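PDB 4MT5: mucus binding proteinn from Lactobacillus reuteri, which probably binds mucin at the bacterial cell surface, this chain being mucus-binding repeat V of a longer cell-wall-linked protein. Local coordinates for residues V9-G14 with E67-H72; H94-N99 with T177-G182. One frame throughout, in Å; residues are numbered along the deposited sequence.

Contact 1: V9-G14 with E67-H72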
loop_
_atom_site.group_PDB
_atom_site.type_symbol
_atom_site.label_atom_id
_atom_site.label_comp_id
_atom_site.label_asym_id
_atom_site.label_seq_id
_atom_site.Cartn_x
_atom_site.Cartn_y
_atom_site.Cartn_z
ATOM N N VAL A 9 25.001 -6.282 -9.213
ATOM C CA VAL A 9 24.523 -6.651 -7.885
ATOM C C VAL A 9 23.208 -5.979 -7.484
ATOM O O VAL A 9 23.061 -4.777 -7.572
ATOM C CB VAL A 9 25.572 -6.282 -6.832
ATOM C CG1 VAL A 9 25.076 -6.624 -5.477
ATOM C CG2 VAL A 9 26.858 -7.001 -7.103
ATOM N N ASP A 10 22.260 -6.778 -7.026
ATOM C CA ASP A 10 21.035 -6.283 -6.399
ATOM C C ASP A 10 21.264 -6.020 -4.906
ATOM O O ASP A 10 21.269 -6.950 -4.100
ATOM C CB ASP A 10 19.901 -7.305 -6.602
ATOM C CG ASP A 10 18.660 -6.984 -5.792
ATOM O OD1 ASP A 10 18.534 -5.834 -5.310
ATOM O OD2 ASP A 10 17.799 -7.886 -5.647
ATOM N N ASP A 11 21.426 -4.747 -4.548
ATOM C CA ASP A 11 21.755 -4.367 -3.182
ATOM C C ASP A 11 20.633 -4.719 -2.234
ATOM O O ASP A 11 20.878 -4.982 -1.062
ATOM C CB ASP A 11 22.107 -2.878 -3.066
ATOM C CG ASP A 11 23.467 -2.529 -3.717
ATOM O OD1 ASP A 11 24.132 -3.457 -4.236
ATOM O OD2 ASP A 11 23.883 -1.335 -3.700
ATOM N N THR A 12 19.404 -4.754 -2.738
ATOM C CA THR A 12 18.240 -5.047 -1.888
ATOM C C THR A 12 18.306 -6.452 -1.265
ATOM O O THR A 12 18.304 -6.600 -0.036
ATOM C CB THR A 12 16.896 -4.853 -2.648
ATOM O OG1 THR A 12 16.677 -3.462 -2.916
ATOM C CG2 THR A 12 15.747 -5.354 -1.827
ATOM N N THR A 13 18.379 -7.475 -2.113
ATOM C CA THR A 13 18.485 -8.856 -1.646
ATOM C C THR A 13 19.921 -9.269 -1.303
ATOM O O THR A 13 20.134 -10.144 -0.463
ATOM C CB THR A 13 17.949 -9.849 -2.686
ATOM O OG1 THR A 13 18.719 -9.750 -3.894
ATOM C CG2 THR A 13 16.483 -9.587 -2.982
ATOM N N GLY A 14 20.897 -8.646 -1.956
ATOM C CA GLY A 14 22.291 -8.997 -1.756
ATOM C C GLY A 14 22.847 -9.933 -2.818
ATOM O O GLY A 14 24.056 -10.130 -2.922
ATOM N N GLU A 67 32.064 -3.528 -10.381
ATOM C CA GLU A 67 30.708 -3.759 -9.878
ATOM C C GLU A 67 29.675 -2.734 -10.371
ATOM O O GLU A 67 29.928 -1.536 -10.444
ATOM C CB GLU A 67 30.698 -3.841 -8.339
ATOM C CG GLU A 67 31.386 -5.092 -7.743
ATOM C CD GLU A 67 31.347 -5.132 -6.204
ATOM O OE1 GLU A 67 31.229 -4.045 -5.592
ATOM O OE2 GLU A 67 31.429 -6.239 -5.604
ATOM N N VAL A 68 28.502 -3.221 -10.732
ATOM C CA VAL A 68 27.393 -2.334 -11.056
ATOM C C VAL A 68 26.313 -2.593 -10.018
ATOM O O VAL A 68 25.762 -3.689 -9.979
ATOM C CB VAL A 68 26.830 -2.602 -12.488
ATOM C CG1 VAL A 68 25.662 -1.686 -12.784
ATOM C CG2 VAL A 68 27.911 -2.416 -13.544
ATOM N N HIS A 69 26.021 -1.624 -9.155
ATOM C CA HIS A 69 25.034 -1.872 -8.094
ATOM C C HIS A 69 23.617 -1.355 -8.443
ATOM O O HIS A 69 23.450 -0.299 -9.052
ATOM C CB HIS A 69 25.522 -1.332 -6.729
ATOM C CG HIS A 69 26.691 -2.080 -6.157
ATOM N ND1 HIS A 69 26.547 -3.234 -5.412
ATOM C CD2 HIS A 69 28.024 -1.841 -6.221
ATOM C CE1 HIS A 69 27.740 -3.672 -5.045
ATOM N NE2 HIS A 69 28.653 -2.848 -5.525
ATOM N N PHE A 70 22.603 -2.123 -8.072
ATOM C CA PHE A 70 21.221 -1.716 -8.262
ATOM C C PHE A 70 20.498 -1.836 -6.950
ATOM O O PHE A 70 20.982 -2.520 -6.052
ATOM C CB PHE A 70 20.517 -2.643 -9.231
ATOM C CG PHE A 70 21.052 -2.589 -10.624
ATOM C CD1 PHE A 70 20.416 -1.833 -11.593
ATOM C CD2 PHE A 70 22.172 -3.311 -10.978
ATOM C CE1 PHE A 70 20.890 -1.801 -12.880
ATOM C CE2 PHE A 70 22.647 -3.275 -12.262
ATOM C CZ PHE A 70 22.008 -2.518 -13.213
ATOM N N LYS A 71 19.345 -1.174 -6.843
ATOM C CA LYS A 71 18.383 -1.432 -5.758
ATOM C C LYS A 71 17.004 -1.594 -6.369
ATOM O O LYS A 71 16.786 -1.228 -7.526
ATOM C CB LYS A 71 18.359 -0.307 -4.727
ATOM C CG LYS A 71 17.985 1.048 -5.310
ATOM C CD LYS A 71 17.882 2.112 -4.230
ATOM C CE LYS A 71 18.072 3.520 -4.808
ATOM N NZ LYS A 71 18.059 4.520 -3.691
ATOM N N HIS A 72 16.076 -2.153 -5.603
ATOM C CA HIS A 72 14.706 -2.319 -6.083
ATOM C C HIS A 72 13.995 -0.982 -6.234
ATOM O O HIS A 72 14.115 -0.095 -5.390
ATOM C CB HIS A 72 13.904 -3.212 -5.142
ATOM C CG HIS A 72 14.242 -4.665 -5.252
ATOM N ND1 HIS A 72 13.455 -5.657 -4.702
ATOM C CD2 HIS A 72 15.276 -5.299 -5.854
ATOM C CE1 HIS A 72 13.991 -6.836 -4.958
ATOM N NE2 HIS A 72 15.099 -6.647 -5.654
#
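Three backbone hydrogen bonds make a short parallel ladder: Val9 N gives to Val68 O, Val9 O receives Phe70 N (2.7 Å), and Asp11 N closes on Phe70 O. Two histidine-carboxylate bonds follow. On the face carrying Val9, His69 ND1 gives to the syn lone pair of Asp11 OD1 (2.7 Å), the ring and carboxylate planes turned 52° apart. His69 NE2 gives to Glu67 OE1, so both ring nitrogens are held between carboxylates, which fixes the ring's rotation and would probably favour its protonated form. Val9 lies alongside, its CB 3.5 Å from His69 ND1. At the turn, Asp10, with CG anti to its backbone N, sends OD2 to His72 NE2 (3.0 Å) and also accepts from Thr13 OG1, while OD1 takes Thr12 N in an Asx turn. Thr12 holds His72 twice: OG1 accepts the backbone N of His72 in a nearly straight bond, and Thr12 CG2 sits over one face, 3.7 Å from the centroid of the His72 ring, a CH-pi contact. Asp120 takes His72 ND1, and Tyr46 meets the ring steeply. In this beta-grasp domain, strand 65-77 runs between strands 2-10 and 46-51, with Phe70 and Val68 against Ile38 of helix 35-42.

Contact 2: H94-N99 with T177-G182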
loop_
_atom_site.group_PDB
_atom_site.type_symbol
_atom_site.label_atom_id
_atom_site.label_comp_id
_atom_site.label_asym_id
_atom_site.label_seq_id
_atom_site.Cartn_x
_atom_site.Cartn_y
_atom_site.Cartn_z
ATOM N N HIS A 94 -32.666 1.140 12.350
ATOM C CA HIS A 94 -34.049 0.902 11.922
ATOM C C HIS A 94 -35.046 1.351 13.001
ATOM O O HIS A 94 -34.876 1.053 14.187
ATOM C CB HIS A 94 -34.285 -0.577 11.576
ATOM C CG HIS A 94 -33.453 -1.079 10.435
ATOM N ND1 HIS A 94 -33.499 -0.519 9.176
ATOM C CD2 HIS A 94 -32.562 -2.100 10.362
ATOM C CE1 HIS A 94 -32.668 -1.168 8.379
ATOM N NE2 HIS A 94 -32.082 -2.128 9.075
ATOM N N TYR A 95 -36.082 2.069 12.584
ATOM C CA TYR A 95 -37.131 2.491 13.501
ATOM C C TYR A 95 -38.473 1.817 13.151
ATOM O O TYR A 95 -39.102 2.158 12.151
ATOM C CB TYR A 95 -37.273 4.019 13.476
ATOM C CG TYR A 95 -36.009 4.797 13.810
ATOM C CD1 TYR A 95 -35.574 4.934 15.124
ATOM C CD2 TYR A 95 -35.263 5.415 12.808
ATOM C CE1 TYR A 95 -34.422 5.659 15.431
ATOM C CE2 TYR A 95 -34.109 6.141 13.104
ATOM C CZ TYR A 95 -33.696 6.259 14.418
ATOM O OH TYR A 95 -32.555 6.976 14.712
ATOM N N VAL A 96 -38.917 0.867 13.976
ATOM C CA VAL A 96 -40.117 0.083 13.659
ATOM C C VAL A 96 -41.209 0.123 14.732
ATOM O O VAL A 96 -41.213 1.004 15.588
ATOM C CB VAL A 96 -39.761 -1.390 13.380
ATOM C CG1 VAL A 96 -38.866 -1.491 12.166
ATOM C CG2 VAL A 96 -39.088 -2.013 14.590
ATOM N N ASP A 97 -42.138 -0.833 14.661
ATOM C CA ASP A 97 -43.168 -1.030 15.696
ATOM C C ASP A 97 -43.327 -2.504 16.116
ATOM O O ASP A 97 -42.392 -3.297 16.000
ATOM C CB ASP A 97 -44.515 -0.427 15.267
ATOM C CG ASP A 97 -45.092 -1.075 14.007
ATOM O OD1 ASP A 97 -44.906 -2.297 13.795
ATOM O OD2 ASP A 97 -45.760 -0.352 13.231
ATOM N N GLU A 98 -44.514 -2.870 16.591
ATOM C CA GLU A 98 -44.768 -4.234 17.055
ATOM C C GLU A 98 -44.799 -5.213 15.890
ATOM O O GLU A 98 -44.385 -6.372 16.017
ATOM C CB GLU A 98 -46.096 -4.302 17.808
ATOM C CG GLU A 98 -46.294 -3.189 18.823
ATOM C CD GLU A 98 -45.408 -3.340 20.043
ATOM O OE1 GLU A 98 -44.718 -4.378 20.170
ATOM O OE2 GLU A 98 -45.409 -2.417 20.884
ATOM N N ASN A 99 -45.303 -4.730 14.757
ATOM C CA ASN A 99 -45.407 -5.535 13.543
ATOM C C ASN A 99 -44.170 -5.401 12.659
ATOM O O ASN A 99 -44.205 -5.780 11.486
ATOM C CB ASN A 99 -46.646 -5.137 12.730
ATOM C CG ASN A 99 -47.876 -4.905 13.598
ATOM O OD1 ASN A 99 -47.905 -5.268 14.784
ATOM N ND2 ASN A 99 -48.906 -4.296 13.004
ATOM N N THR A 177 -31.689 -1.837 15.779
ATOM C CA THR A 177 -33.114 -1.603 15.553
ATOM C C THR A 177 -33.812 -0.968 16.764
ATOM O O THR A 177 -33.644 -1.428 17.894
ATOM C CB THR A 177 -33.808 -2.921 15.187
ATOM O OG1 THR A 177 -33.163 -3.482 14.034
ATOM C CG2 THR A 177 -35.271 -2.688 14.883
ATOM N N VAL A 178 -34.580 0.095 16.522
ATOM C CA VAL A 178 -35.387 0.729 17.569
ATOM C C VAL A 178 -36.878 0.410 17.395
ATOM O O VAL A 178 -37.447 0.644 16.323
ATOM C CB VAL A 178 -35.224 2.259 17.568
ATOM C CG1 VAL A 178 -35.737 2.849 18.871
ATOM C CG2 VAL A 178 -33.792 2.629 17.375
ATOM N N VAL A 179 -37.509 -0.113 18.449
ATOM C CA VAL A 179 -38.929 -0.479 18.395
ATOM C C VAL A 179 -39.797 0.488 19.193
ATOM O O VAL A 179 -39.569 0.718 20.380
ATOM C CB VAL A 179 -39.195 -1.915 18.899
ATOM C CG1 VAL A 179 -40.650 -2.268 18.702
ATOM C CG2 VAL A 179 -38.325 -2.911 18.169
ATOM N N TYR A 180 -40.794 1.049 18.520
ATOM C CA TYR A 180 -41.718 1.987 19.138
ATOM C C TYR A 180 -42.973 1.276 19.644
ATOM O O TYR A 180 -43.652 0.580 18.882
ATOM C CB TYR A 180 -42.106 3.071 18.131
ATOM C CG TYR A 180 -41.085 4.182 17.987
ATOM C CD1 TYR A 180 -41.315 5.442 18.543
ATOM C CD2 TYR A 180 -39.893 3.975 17.293
ATOM C CE1 TYR A 180 -40.389 6.464 18.414
ATOM C CE2 TYR A 180 -38.953 4.995 17.161
ATOM C CZ TYR A 180 -39.209 6.236 17.722
ATOM O OH TYR A 180 -38.287 7.249 17.595
ATOM N N VAL A 181 -43.276 1.450 20.930
ATOM C CA VAL A 181 -44.473 0.857 21.530
ATOM C C VAL A 181 -45.624 1.861 21.541
ATOM O O VAL A 181 -45.452 3.008 21.944
ATOM C CB VAL A 181 -44.201 0.351 22.968
ATOM C CG1 VAL A 181 -45.497 -0.014 23.659
ATOM C CG2 VAL A 181 -43.236 -0.839 22.946
ATOM N N GLY A 182 -46.791 1.429 21.080
ATOM C CA GLY A 182 -47.969 2.282 21.084
ATOM C C GLY A 182 -48.429 2.684 22.478
ATOM O O GLY A 182 -48.406 1.878 23.411
#
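His94 O, Val178 O and Val96 O are the acceptors that hold this parallel pair together, receiving in turn Val178 N at 2.5 Å, Val96 N at 2.8 Å and Tyr180 N at 3.0 Å. The first two bonds run nearly along the C=O axes; the third meets Val96 O from above the carbonyl plane, where strand 85-96 gives way to a turn. One face carries Tyr95, Val178 and Tyr180. Tyr95, its CG anti to the carbonyl carbon (chi1 -57°), lies side by side with Val178 and brings CD1 to 3.6 Å from Val178 CB. The same CD1 meets the edge of the Tyr180 ring in its plane, 3.9 Å from Tyr180 CE2. An alanine in place of Tyr95 removes the ring that meets Val178 and Tyr180, and would probably loosen this buried face. The other face is joined by Val96 CG2, which lies 3.8 Å from Val179 CG2 and 3.9 Å from Thr177 CG2. This parallel pairing of two strands far apart in sequence belongs to the Muc B2-like domain, whose ubiquitin-like beta-grasp character is consistent with such a pair. Past the end of strand 85-96, Asp97 O is touched by Val179 CG1, and the bent side chain of Glu98 lays OE2 3.4 Å from Val181 CG2. Asp97 OD1 takes Gln101 N and, weakly, Asn99 N, across the turn. Further out, Pro150 O holds Tyr180 OH, the side chain of Tyr180 touches Tyr155 and Pro157 of strand 155-157, and Asn158 OD1 accepts Val179 N.

How the contacts relate
From the N terminus, strand 2-10 leads through strand 16-24, helix 35-42 and strand 46-51 before strand 65-77 returns to close a loop at contact 1, within the mucin binding domain. The chain then runs on into strand 85-96, which opens contact 2; its loop, with much strand and no helix, closes only when strand 174-182 comes back near the C terminus, within the Muc B2-like domain. The two closures stand in series, neither nested nor crossed, on opposite sides of the chain's centre. The centres of contact 1 and contact 2 are about 67 Å apart. The nearest atoms of contact 1 and contact 2 are about 48 Å apart, so nothing touches directly. Strand 104-120, paired with both 65-77 and 85-96, links them through one continuous sheet.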